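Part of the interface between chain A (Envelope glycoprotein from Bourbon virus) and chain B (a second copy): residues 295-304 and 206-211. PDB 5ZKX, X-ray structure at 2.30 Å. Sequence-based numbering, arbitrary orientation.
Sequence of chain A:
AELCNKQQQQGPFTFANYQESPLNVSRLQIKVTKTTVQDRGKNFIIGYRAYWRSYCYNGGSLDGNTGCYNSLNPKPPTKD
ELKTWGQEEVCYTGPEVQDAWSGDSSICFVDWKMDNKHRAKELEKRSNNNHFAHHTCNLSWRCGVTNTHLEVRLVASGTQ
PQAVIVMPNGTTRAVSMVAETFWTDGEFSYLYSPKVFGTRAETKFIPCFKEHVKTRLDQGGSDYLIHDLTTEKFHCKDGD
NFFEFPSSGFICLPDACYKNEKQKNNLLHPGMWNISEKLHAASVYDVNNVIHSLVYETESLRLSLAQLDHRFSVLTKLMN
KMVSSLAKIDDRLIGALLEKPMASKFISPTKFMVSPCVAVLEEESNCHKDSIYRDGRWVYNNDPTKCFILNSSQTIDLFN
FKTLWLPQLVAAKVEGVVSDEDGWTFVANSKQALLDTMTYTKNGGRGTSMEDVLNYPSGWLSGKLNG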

# COMPACT_ATOMS: atom_id res chain seq x y z
N VAL A 295 -14.58 5.55 2.39
CA VAL A 295 -15.71 6.35 1.92
C VAL A 295 -17.02 5.72 2.38
O VAL A 295 -17.94 6.41 2.84
CB VAL A 295 -15.66 6.50 0.39
CG1 VAL A 295 -16.90 7.21 -0.12
CG2 VAL A 295 -14.40 7.26 -0.02
N TYR A 296 -17.13 4.39 2.28
CA TYR A 296 -18.32 3.69 2.73
C TYR A 296 -18.57 3.90 4.22
O TYR A 296 -19.71 4.09 4.65
CB TYR A 296 -18.19 2.20 2.41
CG TYR A 296 -19.42 1.37 2.70
CD1 TYR A 296 -19.56 0.67 3.89
CD2 TYR A 296 -20.44 1.26 1.76
CE1 TYR A 296 -20.68 -0.09 4.15
CE2 TYR A 296 -21.57 0.49 2.01
CZ TYR A 296 -21.68 -0.18 3.21
OH TYR A 296 -22.79 -0.94 3.47
N GLU A 297 -17.51 3.88 5.03
CA GLU A 297 -17.66 4.10 6.46
C GLU A 297 -17.94 5.56 6.77
O GLU A 297 -18.64 5.86 7.75
CB GLU A 297 -16.41 3.63 7.20
CG GLU A 297 -16.33 2.13 7.37
CD GLU A 297 -17.42 1.59 8.26
OE1 GLU A 297 -17.34 1.80 9.49
OE2 GLU A 297 -18.36 0.95 7.74
N THR A 298 -17.40 6.48 5.98
CA THR A 298 -17.68 7.89 6.19
C THR A 298 -19.13 8.23 5.85
O THR A 298 -19.76 9.04 6.54
CB THR A 298 -16.71 8.74 5.38
OG1 THR A 298 -15.39 8.62 5.94
CG2 THR A 298 -17.11 10.21 5.40
N GLU A 299 -19.68 7.60 4.81
CA GLU A 299 -21.09 7.80 4.52
C GLU A 299 -21.97 7.21 5.61
O GLU A 299 -22.95 7.83 6.03
CB GLU A 299 -21.45 7.18 3.16
CG GLU A 299 -20.88 7.93 1.96
CD GLU A 299 -21.66 9.18 1.61
OE1 GLU A 299 -21.98 9.35 0.41
OE2 GLU A 299 -21.93 10.00 2.51
N SER A 300 -21.62 6.02 6.10
CA SER A 300 -22.34 5.42 7.22
C SER A 300 -22.26 6.31 8.45
O SER A 300 -23.24 6.47 9.18
CB SER A 300 -21.77 4.04 7.52
OG SER A 300 -22.53 3.38 8.52
N LEU A 301 -21.08 6.89 8.70
CA LEU A 301 -20.93 7.81 9.82
C LEU A 301 -21.81 9.05 9.64
O LEU A 301 -22.43 9.52 10.60
CB LEU A 301 -19.46 8.20 9.96
CG LEU A 301 -18.96 9.12 11.09
CD1 LEU A 301 -19.00 10.57 10.66
CD2 LEU A 301 -19.76 8.91 12.37
N ARG A 302 -21.88 9.57 8.42
CA ARG A 302 -22.69 10.76 8.18
C ARG A 302 -24.17 10.48 8.40
O ARG A 302 -24.91 11.35 8.88
CB ARG A 302 -22.45 11.29 6.76
CG ARG A 302 -21.10 11.98 6.59
CD ARG A 302 -20.64 11.95 5.14
NE ARG A 302 -21.41 12.84 4.28
CZ ARG A 302 -21.24 14.15 4.22
NH1 ARG A 302 -20.33 14.74 4.98
NH2 ARG A 302 -21.99 14.89 3.41
N LEU A 303 -24.62 9.27 8.06
CA LEU A 303 -26.00 8.87 8.33
C LEU A 303 -26.29 8.91 9.83
O LEU A 303 -27.33 9.42 10.26
CB LEU A 303 -26.26 7.48 7.78
CG LEU A 303 -26.90 7.36 6.40
CD1 LEU A 303 -27.40 5.94 6.17
CD2 LEU A 303 -28.03 8.36 6.24
N SER A 304 -25.38 8.36 10.64
CA SER A 304 -25.57 8.37 12.08
C SER A 304 -25.62 9.80 12.62
O SER A 304 -26.47 10.12 13.46
CB SER A 304 -24.46 7.59 12.76
OG SER A 304 -24.46 6.24 12.34
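Chain B 206-211: IPCFKE

Chain B crosses the helix of chain A as an extended strand, residues 206-210, its N-to-C direction turned 66° from that of helix 295-304. The axes approach to 8.9 Å, and no hydrogen bond joins the two stretches, so the fit rests largely on shape. The backbones draw nearest where the CA of A:Glu299 lies 6.6 Å from the CA of B:Phe209.

Strand alternation sets the pattern. B:Pro207, B:Phe209 and B:Glu211 point their CA-to-CB bonds toward the helix, while B:Cys208 and B:Lys210 point away. The central bump is B:Phe209 (chi1 m), which has more of its surface covered by the other stretch than any other residue here. Its hollow is built from successive helical turns: A:Tyr296, A:Glu299, A:Ser300 and A:Leu303. One face of the phenyl ring lies over the backbone at A:Glu299 C and A:Ser300 N, with A:Glu299 CB making an off-centre CH-pi contact 4.2 Å from the ring centroid. The ring tip also meets A:Ser300, whose CB lies 3.4 Å from B:Phe209 CZ. At the ring edge, A:Leu303 CD1 packs 3.5 Å from B:Phe209 CE1.

A:Tyr296, chi1 t, starts sideways, but its long side chain reaches the strand. B:Phe209 directs its edge at the tyrosine face, centroids 4.7 Å apart and planes at 63°; CE2 of A:Tyr296 meets CE2 of B:Phe209 at 3.4 Å. Farther out, A:Tyr296 OH lies 3.2 Å from B:Pro207 CB.

Charge is less tidy than shape. A:Glu299 OE1 sits 3.2 Å from B:Glu211 CB and 3.3 Å from B:Glu211 OE2, two acceptors without a hydrogen bond. A:Arg302 NE forms a salt bridge with A:Glu299 OE2 at 3.4 Å, whereas A:Arg302 NH2 remains 4.1 Å from B:Glu211 OE2, beyond salt-bridge range. Here one aromatic knob fills a helical hollow, with a proline beside it against the tyrosine.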

# COMPACT_ATOMS: atom_id res chain seq x y z
N ILE B 206 -26.45 -6.09 -2.37
CA ILE B 206 -25.25 -5.50 -1.78
C ILE B 206 -25.63 -4.17 -1.13
O ILE B 206 -26.47 -3.43 -1.67
CB ILE B 206 -24.13 -5.32 -2.82
CG1 ILE B 206 -24.53 -4.32 -3.90
CG2 ILE B 206 -23.76 -6.67 -3.44
CD1 ILE B 206 -23.38 -3.85 -4.74
N PRO B 207 -25.08 -3.85 0.04
CA PRO B 207 -25.41 -2.57 0.68
C PRO B 207 -24.65 -1.41 0.05
O PRO B 207 -23.48 -1.53 -0.30
CB PRO B 207 -24.99 -2.79 2.14
CG PRO B 207 -23.89 -3.81 2.04
CD PRO B 207 -24.25 -4.71 0.90
N CYS B 208 -25.33 -0.28 -0.08
CA CYS B 208 -24.76 0.90 -0.70
C CYS B 208 -25.24 2.15 0.02
O CYS B 208 -26.19 2.11 0.80
CB CYS B 208 -25.12 1.00 -2.20
SG CYS B 208 -24.66 -0.44 -3.20
N PHE B 209 -24.56 3.26 -0.24
CA PHE B 209 -24.96 4.58 0.22
C PHE B 209 -25.14 5.48 -1.00
O PHE B 209 -24.19 5.69 -1.75
CB PHE B 209 -23.93 5.17 1.19
CG PHE B 209 -23.89 4.48 2.52
CD1 PHE B 209 -24.83 4.75 3.48
CD2 PHE B 209 -22.91 3.55 2.80
CE1 PHE B 209 -24.80 4.11 4.70
CE2 PHE B 209 -22.87 2.91 4.02
CZ PHE B 209 -23.82 3.19 4.97
N LYS B 210 -26.35 5.99 -1.18
CA LYS B 210 -26.68 6.81 -2.33
C LYS B 210 -26.40 8.27 -2.01
O LYS B 210 -26.99 8.82 -1.07
CB LYS B 210 -28.15 6.62 -2.71
CG LYS B 210 -28.62 7.44 -3.89
CD LYS B 210 -30.09 7.18 -4.16
CE LYS B 210 -30.48 7.50 -5.59
NZ LYS B 210 -31.70 6.75 -6.02
N GLU B 211 -25.53 8.90 -2.79
CA GLU B 211 -25.12 10.28 -2.52
C GLU B 211 -25.37 11.19 -3.72
O GLU B 211 -26.50 11.32 -4.19
CB GLU B 211 -23.64 10.32 -2.12
CG GLU B 211 -23.04 11.71 -2.07
CD GLU B 211 -23.25 12.40 -0.74
OE1 GLU B 211 -24.41 12.74 -0.41
OE2 GLU B 211 -22.25 12.61 -0.01